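PDB 3I44: aldehyde dehydrogenase from Bartonella henselae, which probably catalyses the NAD(P)-dependent oxidation of aldehydes to carboxylic acids. Local coordinates for residues Q449-M454 and G469-S474; S302-T307 and G430-I435; C268-G273 and A477-L482; R398-E403 and A424-Y429. The protein carries 1 engineered substitution. One frame throughout, in Å; residues are numbered along the deposited sequence. Where two conformers were deposited one is given.

Contact 1: residues Q449-M454 and G469-S474; sequences QVRSGM and GGVKFS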
loop_
_atom_site.group_PDB
_atom_site.type_symbol
_atom_site.label_atom_id
_atom_site.label_comp_id
_atom_site.label_asym_id
_atom_site.label_seq_id
_atom_site.Cartn_x
_atom_site.Cartn_y
_atom_site.Cartn_z
ATOM N N GLN A 449 -3.267 -7.997 -22.456
ATOM C CA GLN A 449 -2.517 -9.138 -21.972
ATOM C C GLN A 449 -1.159 -8.816 -21.333
ATOM O O GLN A 449 -0.654 -9.637 -20.598
ATOM C CB GLN A 449 -2.301 -10.140 -23.093
ATOM C CG GLN A 449 -3.589 -10.766 -23.635
ATOM C CD GLN A 449 -3.302 -11.648 -24.830
ATOM O OE1 GLN A 449 -2.768 -12.729 -24.678
ATOM N NE2 GLN A 449 -3.639 -11.180 -26.028
ATOM N N VAL A 450 -0.568 -7.654 -21.610
ATOM C CA VAL A 450 0.767 -7.348 -21.071
ATOM C C VAL A 450 0.612 -6.856 -19.651
ATOM O O VAL A 450 -0.349 -6.132 -19.310
ATOM C CB VAL A 450 1.597 -6.308 -21.891
ATOM C CG1 VAL A 450 1.965 -6.860 -23.266
ATOM C CG2 VAL A 450 0.861 -4.978 -22.015
ATOM N N ARG A 451 1.588 -7.215 -18.827
ATOM C CA ARG A 451 1.485 -7.002 -17.395
ATOM C C ARG A 451 2.329 -5.834 -16.973
ATOM O O ARG A 451 3.486 -5.977 -16.597
ATOM C CB ARG A 451 1.849 -8.296 -16.651
ATOM C CG ARG A 451 1.503 -8.265 -15.171
ATOM C CD ARG A 451 0.082 -8.731 -14.806
ATOM N NE ARG A 451 0.083 -8.973 -13.350
ATOM C CZ ARG A 451 -0.114 -8.050 -12.397
ATOM N NH1 ARG A 451 -0.404 -6.787 -12.718
ATOM N NH2 ARG A 451 -0.025 -8.401 -11.099
ATOM N N SER A 452 1.726 -4.645 -17.024
ATOM C CA SER A 452 2.406 -3.429 -16.633
ATOM C C SER A 452 1.409 -2.416 -16.073
ATOM O O SER A 452 0.205 -2.506 -16.310
ATOM C CB SER A 452 3.192 -2.837 -17.815
ATOM O OG SER A 452 2.403 -2.719 -18.996
ATOM N N GLY A 453 1.911 -1.459 -15.323
ATOM C CA GLY A 453 1.092 -0.354 -14.844
ATOM C C GLY A 453 0.692 0.611 -15.932
ATOM O O GLY A 453 -0.333 1.284 -15.800
ATOM N N MET A 454 1.523 0.723 -16.981
ATOM C CA MET A 454 1.284 1.645 -18.110
ATOM C C MET A 454 1.527 0.959 -19.440
ATOM O O MET A 454 2.373 0.056 -19.551
ATOM C CB MET A 454 2.186 2.879 -18.002
ATOM C CG MET A 454 1.929 3.724 -16.775
ATOM S SD MET A 454 3.074 5.036 -16.428
ATOM C CE MET A 454 4.538 4.059 -15.927
ATOM N N GLY A 469 3.226 5.036 -12.788
ATOM C CA GLY A 469 3.630 3.991 -11.895
ATOM C C GLY A 469 3.427 2.628 -12.454
ATOM O O GLY A 469 2.779 2.473 -13.497
ATOM N N GLY A 470 3.960 1.632 -11.745
ATOM C CA GLY A 470 4.032 0.259 -12.273
ATOM C C GLY A 470 3.262 -0.762 -11.462
ATOM O O GLY A 470 2.348 -0.412 -10.695
ATOM N N VAL A 471 3.606 -2.033 -11.702
ATOM C CA VAL A 471 3.167 -3.188 -10.909
ATOM C C VAL A 471 4.429 -4.036 -10.605
ATOM O O VAL A 471 5.518 -3.789 -11.165
ATOM C CB VAL A 471 2.100 -4.079 -11.650
ATOM C CG1 VAL A 471 0.847 -3.258 -12.070
ATOM C CG2 VAL A 471 2.707 -4.713 -12.850
ATOM N N LYS A 472 4.269 -5.024 -9.738
ATOM C CA LYS A 472 5.321 -6.004 -9.348
ATOM C C LYS A 472 6.622 -5.320 -8.922
ATOM O O LYS A 472 6.607 -4.412 -8.089
ATOM C CB LYS A 472 5.542 -7.009 -10.473
ATOM C CG LYS A 472 4.375 -7.936 -10.720
ATOM C CD LYS A 472 4.217 -8.340 -12.154
ATOM C CE LYS A 472 5.189 -9.401 -12.565
ATOM N NZ LYS A 472 4.990 -10.618 -11.776
ATOM N N PHE A 473 7.756 -5.724 -9.487
ATOM C CA PHE A 473 9.075 -5.186 -9.073
ATOM C C PHE A 473 9.338 -3.763 -9.543
ATOM O O PHE A 473 10.340 -3.145 -9.159
ATOM C CB PHE A 473 10.234 -6.087 -9.559
ATOM C CG PHE A 473 10.484 -7.308 -8.683
ATOM C CD1 PHE A 473 9.503 -7.824 -7.869
ATOM C CD2 PHE A 473 11.757 -7.920 -8.658
ATOM C CE1 PHE A 473 9.786 -8.960 -7.013
ATOM C CE2 PHE A 473 12.031 -9.026 -7.823
ATOM C CZ PHE A 473 11.049 -9.543 -7.012
ATOM N N SER A 474 8.449 -3.225 -10.361
ATOM C CA SER A 474 8.548 -1.798 -10.672
ATOM C C SER A 474 7.928 -0.896 -9.587
ATOM O O SER A 474 7.972 0.323 -9.707
ATOM C CB SER A 474 7.891 -1.501 -12.029
ATOM O OG SER A 474 8.533 -2.225 -13.092
#

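Contact 2: residues S302-T307 and G430-I435; sequences SCNAPT and GLTNYI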
loop_
_atom_site.group_PDB
_atom_site.type_symbol
_atom_site.label_atom_id
_atom_site.label_comp_id
_atom_site.label_asym_id
_atom_site.label_seq_id
_atom_site.Cartn_x
_atom_site.Cartn_y
_atom_site.Cartn_z
ATOM N N SER A 302 16.231 5.922 -17.961
ATOM C CA SER A 302 14.843 6.140 -17.729
ATOM C C SER A 302 14.261 4.815 -17.303
ATOM O O SER A 302 14.395 3.803 -18.000
ATOM C CB SER A 302 14.148 6.674 -18.994
ATOM O OG SER A 302 14.588 7.988 -19.255
ATOM N N CYS A 303 13.593 4.807 -16.153
ATOM C CA CYS A 303 13.091 3.558 -15.611
ATOM C C CYS A 303 12.097 2.865 -16.553
ATOM O O CYS A 303 12.025 1.643 -16.574
ATOM C CB CYS A 303 12.519 3.803 -14.211
ATOM S SG CYS A 303 13.754 4.608 -13.077
ATOM N N ASN A 304 11.358 3.640 -17.343
ATOM C CA ASN A 304 10.361 3.099 -18.286
ATOM C C ASN A 304 10.829 2.949 -19.740
ATOM O O ASN A 304 10.014 2.659 -20.637
ATOM C CB ASN A 304 9.077 3.959 -18.237
ATOM C CG ASN A 304 9.244 5.318 -18.908
ATOM O OD1 ASN A 304 10.378 5.830 -19.077
ATOM N ND2 ASN A 304 8.120 5.940 -19.246
ATOM N N ALA A 305 12.127 3.109 -19.991
ATOM C CA ALA A 305 12.632 3.095 -21.378
ATOM C C ALA A 305 12.290 1.770 -22.022
ATOM O O ALA A 305 12.303 0.735 -21.342
ATOM C CB ALA A 305 14.155 3.326 -21.447
ATOM N N PRO A 306 11.975 1.784 -23.328
ATOM C CA PRO A 306 11.642 0.573 -24.068
ATOM C C PRO A 306 12.928 -0.149 -24.518
ATOM O O PRO A 306 13.417 0.028 -25.645
ATOM C CB PRO A 306 10.835 1.109 -25.252
ATOM C CG PRO A 306 11.439 2.438 -25.523
ATOM C CD PRO A 306 11.769 2.991 -24.151
ATOM N N THR A 307 13.438 -0.992 -23.640
ATOM C CA THR A 307 14.751 -1.595 -23.807
ATOM C C THR A 307 14.745 -2.992 -24.430
ATOM O O THR A 307 15.791 -3.465 -24.846
ATOM C CB THR A 307 15.525 -1.577 -22.461
ATOM O OG1 THR A 307 14.751 -2.209 -21.424
ATOM C CG2 THR A 307 15.785 -0.136 -22.032
ATOM N N GLY A 430 7.350 -4.318 -14.465
ATOM C CA GLY A 430 6.073 -4.030 -15.141
ATOM C C GLY A 430 5.713 -2.567 -15.050
ATOM O O GLY A 430 4.678 -2.205 -14.453
ATOM N N LEU A 431 6.587 -1.723 -15.604
ATOM C CA LEU A 431 6.409 -0.305 -15.499
ATOM C C LEU A 431 5.623 0.166 -16.750
ATOM O O LEU A 431 4.397 0.241 -16.677
ATOM C CB LEU A 431 7.728 0.408 -15.254
ATOM C CG LEU A 431 7.679 1.911 -14.982
ATOM C CD1 LEU A 431 6.674 2.313 -13.837
ATOM C CD2 LEU A 431 9.092 2.464 -14.649
ATOM N N THR A 432 6.308 0.443 -17.869
ATOM C CA THR A 432 5.648 0.753 -19.164
ATOM C C THR A 432 6.016 -0.280 -20.186
ATOM O O THR A 432 7.207 -0.554 -20.393
ATOM C CB THR A 432 6.079 2.118 -19.732
ATOM O OG1 THR A 432 5.872 3.143 -18.755
ATOM C CG2 THR A 432 5.266 2.467 -20.971
ATOM N N ASN A 433 5.016 -0.853 -20.842
ATOM C CA ASN A 433 5.219 -1.620 -22.049
ATOM C C ASN A 433 4.645 -0.807 -23.223
ATOM O O ASN A 433 3.776 0.056 -23.020
ATOM C CB ASN A 433 4.511 -2.968 -21.954
ATOM C CG ASN A 433 5.282 -3.995 -21.111
ATOM O OD1 ASN A 433 6.494 -4.092 -21.222
ATOM N ND2 ASN A 433 4.566 -4.780 -20.296
ATOM N N TYR A 434 5.112 -1.119 -24.437
ATOM C CA TYR A 434 4.856 -0.341 -25.644
ATOM C C TYR A 434 4.400 -1.289 -26.761
ATOM O O TYR A 434 4.890 -2.434 -26.893
ATOM C CB TYR A 434 6.115 0.421 -26.076
ATOM C CG TYR A 434 6.682 1.358 -25.025
ATOM C CD1 TYR A 434 6.492 2.727 -25.123
ATOM C CD2 TYR A 434 7.412 0.874 -23.926
ATOM C CE1 TYR A 434 7.002 3.613 -24.148
ATOM C CE2 TYR A 434 7.921 1.739 -22.971
ATOM C CZ TYR A 434 7.707 3.117 -23.082
ATOM O OH TYR A 434 8.204 4.010 -22.149
ATOM N N ILE A 435 3.455 -0.828 -27.573
ATOM C CA ILE A 435 2.898 -1.669 -28.677
ATOM C C ILE A 435 2.763 -0.792 -29.890
ATOM O O ILE A 435 2.202 0.312 -29.797
ATOM C CB ILE A 435 1.509 -2.220 -28.346
ATOM C CG1 ILE A 435 1.521 -3.030 -27.039
ATOM C CG2 ILE A 435 0.938 -3.102 -29.504
ATOM C CD1 ILE A 435 0.111 -3.286 -26.455
HETATM O O HOH W 1 4.823 5.428 -19.580
#

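Contact 3: residues C268-G273 and A477-L482; sequences CLELGG and AREGGL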
loop_
_atom_site.group_PDB
_atom_site.type_symbol
_atom_site.label_atom_id
_atom_site.label_comp_id
_atom_site.label_asym_id
_atom_site.label_seq_id
_atom_site.Cartn_x
_atom_site.Cartn_y
_atom_site.Cartn_z
ATOM N N CYS A 268 5.254 4.116 -0.632
ATOM C CA CYS A 268 4.960 4.270 -2.063
ATOM C C CYS A 268 6.268 4.201 -2.886
ATOM O O CYS A 268 7.171 4.997 -2.693
ATOM C CB CYS A 268 4.200 5.590 -2.313
ATOM S SG CYS A 268 2.585 5.548 -1.532
ATOM N N LEU A 269 6.369 3.210 -3.761
ATOM C CA LEU A 269 7.618 2.921 -4.482
ATOM C C LEU A 269 7.488 3.115 -6.010
ATOM O O LEU A 269 6.564 2.538 -6.642
ATOM C CB LEU A 269 8.009 1.450 -4.228
ATOM C CG LEU A 269 8.257 1.029 -2.781
ATOM C CD1 LEU A 269 8.609 -0.463 -2.649
ATOM C CD2 LEU A 269 9.363 1.904 -2.114
ATOM N N GLU A 270 8.439 3.864 -6.577
ATOM C CA GLU A 270 8.622 3.988 -8.030
ATOM C C GLU A 270 10.008 3.392 -8.350
ATOM O O GLU A 270 11.048 3.995 -8.000
ATOM C CB GLU A 270 8.597 5.458 -8.439
ATOM C CG GLU A 270 7.237 6.170 -8.303
ATOM C CD GLU A 270 6.310 5.927 -9.487
ATOM O OE1 GLU A 270 6.785 5.345 -10.500
ATOM O OE2 GLU A 270 5.111 6.323 -9.407
ATOM N N LEU A 271 10.010 2.203 -8.935
ATOM C CA LEU A 271 11.249 1.423 -9.093
ATOM C C LEU A 271 11.640 1.247 -10.581
ATOM O O LEU A 271 11.188 1.993 -11.452
ATOM C CB LEU A 271 11.116 0.071 -8.371
ATOM C CG LEU A 271 10.633 0.204 -6.918
ATOM C CD1 LEU A 271 10.422 -1.137 -6.184
ATOM C CD2 LEU A 271 11.531 1.112 -6.113
ATOM N N GLY A 272 12.465 0.254 -10.880
ATOM C CA GLY A 272 12.981 0.115 -12.231
ATOM C C GLY A 272 12.039 -0.592 -13.187
ATOM O O GLY A 272 10.913 -0.953 -12.841
ATOM N N GLY A 273 12.517 -0.759 -14.414
ATOM C CA GLY A 273 11.740 -1.420 -15.443
ATOM C C GLY A 273 12.584 -2.102 -16.483
ATOM O O GLY A 273 13.805 -1.870 -16.594
ATOM N N ALA A 477 3.428 2.502 -6.702
ATOM C CA ALA A 477 3.134 3.931 -6.556
ATOM C C ALA A 477 2.291 4.449 -7.737
ATOM O O ALA A 477 2.370 3.942 -8.849
ATOM C CB ALA A 477 4.400 4.672 -6.478
ATOM N N ARG A 478 1.493 5.462 -7.474
ATOM C CA ARG A 478 0.639 6.089 -8.491
ATOM C C ARG A 478 0.836 7.598 -8.330
ATOM O O ARG A 478 0.124 8.260 -7.562
ATOM C CB ARG A 478 -0.798 5.640 -8.282
ATOM C CG ARG A 478 -1.034 4.158 -8.614
ATOM C CD ARG A 478 -1.096 3.918 -10.126
ATOM N NE ARG A 478 -1.214 2.530 -10.608
ATOM C CZ ARG A 478 -0.213 1.641 -10.675
ATOM N NH1 ARG A 478 1.001 1.923 -10.183
ATOM N NH2 ARG A 478 -0.426 0.463 -11.221
ATOM N N GLU A 479 1.887 8.105 -8.981
ATOM C CA GLU A 479 2.296 9.492 -8.832
ATOM C C GLU A 479 1.603 10.359 -9.878
ATOM O O GLU A 479 1.282 9.886 -10.946
ATOM C CB GLU A 479 3.817 9.614 -8.920
ATOM C CG GLU A 479 4.554 8.935 -7.747
ATOM C CD GLU A 479 5.960 9.455 -7.490
ATOM O OE1 GLU A 479 6.318 9.679 -6.303
ATOM O OE2 GLU A 479 6.702 9.713 -8.457
ATOM N N GLY A 480 1.380 11.629 -9.574
ATOM C CA GLY A 480 0.848 12.550 -10.557
ATOM C C GLY A 480 -0.660 12.753 -10.459
ATOM O O GLY A 480 -1.420 11.833 -10.107
ATOM N N GLY A 481 -1.103 13.967 -10.803
ATOM C CA GLY A 481 -2.525 14.290 -10.770
ATOM C C GLY A 481 -3.221 13.917 -9.460
ATOM O O GLY A 481 -2.658 14.025 -8.351
ATOM N N LEU A 482 -4.449 13.433 -9.592
ATOM C CA LEU A 482 -5.263 13.148 -8.409
ATOM C C LEU A 482 -4.710 11.953 -7.640
ATOM O O LEU A 482 -4.772 11.923 -6.406
ATOM C CB LEU A 482 -6.695 12.822 -8.802
ATOM C CG LEU A 482 -7.710 13.918 -8.534
ATOM C CD1 LEU A 482 -9.018 13.542 -9.257
ATOM C CD2 LEU A 482 -7.888 14.039 -7.028
#

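Contact 4: residues R398-E403 and A424-Y429; sequences RIFREE and ANDTEY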
loop_
_atom_site.group_PDB
_atom_site.type_symbol
_atom_site.label_atom_id
_atom_site.label_comp_id
_atom_site.label_asym_id
_atom_site.label_seq_id
_atom_site.Cartn_x
_atom_site.Cartn_y
_atom_site.Cartn_z
ATOM N N ARG A 398 21.601 -11.932 -19.624
ATOM C CA ARG A 398 21.563 -10.851 -18.675
ATOM C C ARG A 398 20.961 -9.568 -19.278
ATOM O O ARG A 398 20.258 -8.843 -18.571
ATOM C CB ARG A 398 22.952 -10.542 -18.111
ATOM C CG ARG A 398 23.552 -11.678 -17.237
ATOM C CD ARG A 398 24.886 -11.228 -16.605
ATOM N NE ARG A 398 24.693 -10.059 -15.749
ATOM C CZ ARG A 398 25.637 -9.168 -15.451
ATOM N NH1 ARG A 398 26.875 -9.280 -15.928
ATOM N NH2 ARG A 398 25.336 -8.140 -14.676
ATOM N N ILE A 399 21.277 -9.273 -20.545
ATOM C CA ILE A 399 20.821 -8.021 -21.168
ATOM C C ILE A 399 19.306 -8.029 -21.378
ATOM O O ILE A 399 18.699 -6.963 -21.486
ATOM C CB ILE A 399 21.565 -7.669 -22.522
ATOM C CG1 ILE A 399 21.529 -8.826 -23.540
ATOM C CG2 ILE A 399 22.993 -7.261 -22.248
ATOM C CD1 ILE A 399 22.141 -8.462 -24.905
ATOM N N PHE A 400 18.707 -9.222 -21.445
ATOM C CA PHE A 400 17.255 -9.360 -21.501
ATOM C C PHE A 400 16.618 -9.117 -20.127
ATOM O O PHE A 400 15.545 -8.534 -20.040
ATOM C CB PHE A 400 16.890 -10.740 -22.015
ATOM C CG PHE A 400 15.406 -10.959 -22.271
ATOM C CD1 PHE A 400 14.848 -10.657 -23.499
ATOM C CD2 PHE A 400 14.584 -11.531 -21.298
ATOM C CE1 PHE A 400 13.521 -10.897 -23.752
ATOM C CE2 PHE A 400 13.239 -11.763 -21.548
ATOM C CZ PHE A 400 12.714 -11.461 -22.793
ATOM N N ARG A 401 17.297 -9.524 -19.047
ATOM C CA ARG A 401 16.654 -9.564 -17.725
ATOM C C ARG A 401 16.935 -8.372 -16.859
ATOM O O ARG A 401 16.081 -7.976 -16.065
ATOM C CB ARG A 401 17.063 -10.803 -16.939
ATOM C CG ARG A 401 16.815 -12.065 -17.650
ATOM C CD ARG A 401 16.182 -13.077 -16.735
ATOM N NE ARG A 401 15.403 -13.971 -17.567
ATOM C CZ ARG A 401 14.076 -14.032 -17.644
ATOM N NH1 ARG A 401 13.264 -13.292 -16.878
ATOM N NH2 ARG A 401 13.564 -14.908 -18.486
ATOM N N GLU A 402 18.121 -7.809 -16.983
ATOM C CA GLU A 402 18.565 -6.801 -16.032
ATOM C C GLU A 402 18.389 -5.438 -16.605
ATOM O O GLU A 402 18.615 -5.216 -17.806
ATOM C CB GLU A 402 20.031 -7.010 -15.633
ATOM C CG GLU A 402 20.245 -8.222 -14.756
ATOM C CD GLU A 402 21.715 -8.541 -14.521
ATOM O OE1 GLU A 402 22.537 -7.627 -14.304
ATOM O OE2 GLU A 402 22.038 -9.734 -14.544
ATOM N N GLU A 403 18.024 -4.499 -15.743
ATOM C CA GLU A 403 17.891 -3.123 -16.175
ATOM C C GLU A 403 19.302 -2.586 -16.355
ATOM O O GLU A 403 20.057 -2.608 -15.421
ATOM C CB GLU A 403 17.143 -2.294 -15.147
ATOM C CG GLU A 403 16.888 -0.888 -15.624
ATOM C CD GLU A 403 16.042 -0.092 -14.651
ATOM O OE1 GLU A 403 16.296 -0.207 -13.431
ATOM O OE2 GLU A 403 15.151 0.657 -15.114
ATOM N N ALA A 424 7.093 -10.449 -23.627
ATOM C CA ALA A 424 6.893 -9.159 -22.940
ATOM C C ALA A 424 6.676 -9.368 -21.431
ATOM O O ALA A 424 7.161 -8.578 -20.603
ATOM C CB ALA A 424 5.723 -8.391 -23.557
ATOM N N ASN A 425 5.969 -10.435 -21.066
ATOM C CA ASN A 425 5.681 -10.718 -19.658
ATOM C C ASN A 425 6.754 -11.520 -18.923
ATOM O O ASN A 425 6.606 -11.735 -17.720
ATOM C CB ASN A 425 4.329 -11.433 -19.461
ATOM C CG ASN A 425 3.164 -10.536 -19.733
ATOM O OD1 ASN A 425 3.295 -9.300 -19.707
ATOM N ND2 ASN A 425 2.011 -11.136 -20.016
ATOM N N ASP A 426 7.834 -11.897 -19.606
ATOM C CA ASP A 426 8.921 -12.671 -18.987
ATOM C C ASP A 426 9.908 -11.752 -18.252
ATOM O O ASP A 426 11.019 -11.484 -18.697
ATOM C CB ASP A 426 9.634 -13.526 -20.027
ATOM C CG ASP A 426 10.741 -14.369 -19.420
ATOM O OD1 ASP A 426 10.754 -14.513 -18.185
ATOM O OD2 ASP A 426 11.631 -14.847 -20.167
ATOM N N THR A 427 9.448 -11.241 -17.127
ATOM C CA THR A 427 10.186 -10.260 -16.366
ATOM C C THR A 427 9.469 -10.115 -15.043
ATOM O O THR A 427 8.269 -10.405 -14.962
ATOM C CB THR A 427 10.234 -8.871 -17.070
ATOM O OG1 THR A 427 10.988 -7.955 -16.251
ATOM C CG2 THR A 427 8.752 -8.289 -17.381
ATOM N N GLU A 428 10.193 -9.678 -14.018
ATOM C CA GLU A 428 9.590 -9.384 -12.726
ATOM C C GLU A 428 9.142 -7.910 -12.658
ATOM O O GLU A 428 8.440 -7.505 -11.725
ATOM C CB GLU A 428 10.591 -9.713 -11.591
ATOM C CG GLU A 428 10.840 -11.239 -11.346
ATOM C CD GLU A 428 9.549 -11.994 -10.996
ATOM O OE1 GLU A 428 9.062 -11.877 -9.847
ATOM O OE2 GLU A 428 8.997 -12.696 -11.872
ATOM N N TYR A 429 9.549 -7.124 -13.648
ATOM C CA TYR A 429 9.222 -5.712 -13.733
ATOM C C TYR A 429 7.867 -5.552 -14.423
ATOM O O TYR A 429 7.308 -6.552 -14.901
ATOM C CB TYR A 429 10.275 -4.979 -14.538
ATOM C CG TYR A 429 11.619 -4.801 -13.863
ATOM C CD1 TYR A 429 11.740 -4.021 -12.734
ATOM C CD2 TYR A 429 12.775 -5.384 -14.390
ATOM C CE1 TYR A 429 12.956 -3.838 -12.126
ATOM C CE2 TYR A 429 13.992 -5.229 -13.783
ATOM C CZ TYR A 429 14.090 -4.456 -12.653
ATOM O OH TYR A 429 15.306 -4.250 -12.049
HETATM O O HOH W 2 12.948 -9.594 -18.925
HETATM O O HOH W 3 13.495 -8.409 -16.388
HETATM O O HOH W 4 17.403 -5.372 -13.042
HETATM O O HOH W 5 15.864 -1.658 -10.794
#

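Contact 1: residues Q449-M454 and G469-S474
Ser452 rests its CA against CG2 of Val471, and its OG gives a hydrogen bond of 2.8 Å to Met454 O. The donor stands above that carbonyl's plane, 45° out of it, and the bond bridges the bend at Gly453. Having no side chain, Gly453 lets the two chains close to 4.0 Å between its CA and that of Gly470. Its CA also makes a C-H...O contact of 3.6 Å with Gly469 O, a buried carbonyl without a conventional hydrogen-bond partner. The flexible thioether of Met454 can bend to lie along Gly469: the turn at its last torsion (chi3 -70°) brings the methyl CE to 3.4 Å from Gly469 O, while Gly469 N makes a weak hydrogen bond of 3.6 Å to SD. The touching parts run nearly antiparallel, and Gly430 makes backbone hydrogen bonds to both Gly453 and Val471. Here the chain enters strand 454-457, the outermost of its catalytic-domain sheet within the subunit, and Met454 pairs with a strand of the second subunit, so that the sheet continues through the dimer. Branched Val471 sets CG2 3.7 Å from Arg451 NH1, and Lys472 CD lies over one guanidinium face. Asp490 and Glu242 of the second subunit take NH1 and NH2 of Arg451 in salt bridges.

Contact 2: residues S302-T307 and G430-I435
The ring of Tyr434 lies between Thr432 CG2 on one face and Pro306 CB on the other, with Asn304 O in its plane at the edge. The proline carbon makes a CH-pi contact, 4.0 Å from the ring centroid and 25° off the normal, and the threonine methyl belongs to the same strand as the tyrosine. Outside the two segments, His294 meets the ring with its plane at about 90°. Tyrosine suits the place because its flat sides accept these carbon groups while OH donates to Asn304 O over 2.7 Å. That donor approaches from above the carbonyl plane. Asn304 and Thr432 lie side by side and point the same way, CB of the asparagine 3.3 Å from Thr432 OG1. CG of Asn304, held between the backbone N and the carbonyl carbon, runs alongside that hydroxyl. The amide plane is turned 62° from the tyrosine ring. Water 1 sits 2.6 Å from Thr432 OG1 and accepts a weak bond from Asn304 ND2. At the other end Leu431 presses CD2 against the backbone of Cys303 and comes 3.7 Å from its CB. Ser302 to Ala305 form a type I turn, and Pro306 centres an inverse gamma turn. Cys303 stands where relatives carry the nucleophilic cysteine, in the Gly-Gln-Ser-Cys sequence. Across the two segments the loop is thus held by one direct hydrogen bond, a water and carbon contacts; Leu431, just before strand 432-436, touches the probable nucleophile through CB, so SG is not used in this contact.

Contact 3: residues C268-G273 and A477-L482
Ala477 packs tightly on the end of strand 266-270: its N gives a hydrogen bond of 3.1 Å to Leu269 O, and its CB lies only 3.0 Å from the same oxygen. The small methyl suits this spot, since Glu270 OE2 also closes on it, at 3.4 Å. A bend at chi2 (-83°) brings the carboxylate of Glu270 back over the alanine, and OE2 then reaches 3.1 Å from Glu479 CG. The two buried glutamates belong to this tight part: their carboxylate planes are 41° apart, and the like-charged OE2 atoms of Glu270 and Glu479 are 3.9 Å from each other, with Lys181 forming a salt bridge to Glu479 OE1. On the looser, partly exposed side the side chain of Arg478 leaves the backbone away from the strand, and NH1 donates to Ala477 O over 2.8 Å; the guanidinium also binds Gly470 O and Thr491 of the second subunit. Strand 266-270 pairs in parallel with strand 243-247 in the sheet of the probable cofactor-binding domain. Glu270 begins the Glu-Leu-Gly-Gly signature of aldehyde dehydrogenases, whose glutamate serves as general base in well-studied relatives.

Contact 4: residues R398-E403 and A424-Y429
Arg401 and Asp426 meet at about a right angle, their guanidinium and carboxylate planes 60° apart. The arginine comes end-on, and NH1 and NH2 both donate to Asp426 OD1, at 3.1 and 2.9 Å, from the same face of the carboxylate. OD1 lies in the guanidinium plane, whereas NH1 approaches it from well above the carboxylate plane. A further, weak bond joins NH2 to Asp426 OD2 at 2.6 Å, completing a salt bridge at the exposed side of the contact, where the long, charged arginine suits its site and reaches across to the aspartate. The aspartate reaches out because its CG is anti to the backbone N (chi1 -179°). Next to the pair, Phe400 crosses Asp426 at about a right angle and brings CE2 to 3.6 Å from Asp426 O.

Tyr429 turns an edge toward the other segment, its CE2 4.1 Å from Arg401 O. Water does much of the remaining joining. Water 2 donates to the carbonyls of Phe400 and Asp426, water 3 links Arg401 O with Thr427 OG1, and waters 4 and 5 connect Tyr429 OH with Glu403 N and OE1. Thr427 suits its site because OG1 also accepts Tyr429 N over 3.1 Å, an ST turn. Glu403, whose OE1 meets water 5, binds Gly273 N with OE2.

The short helix 398-401 thus lies beside the chain leaving helix 417-425: Phe400 leans on Leu412 of strand 408-414 and makes a cation-pi contact with Arg308 of strand 308-312, while Ala424 packs on strand 276-279.

Contacts 1, 2 and 4 cluster on one side of the chain's centre, their centres about 9 to 12 Å apart, around the catalytic-domain sheet that contains strands 432-436 and 454-457. Contact 3 joins strand 266-270 of the neighbouring sheet, in the probable cofactor domain, to the chain entering helix 481-486; its centre is about 11 Å from that of contact 1 and about 20 Å from that of contact 4. Along the chain contact 3 closes the longest loop: contact 4 is nested inside contact 2, and contacts 2 and 1 follow in series within contact 3. Ser474 binds Gly430 and Gly272. Segments distant in sequence thus converge where the two domains meet, near the probable active site, while contacts 1 and 3 also reach the second subunit.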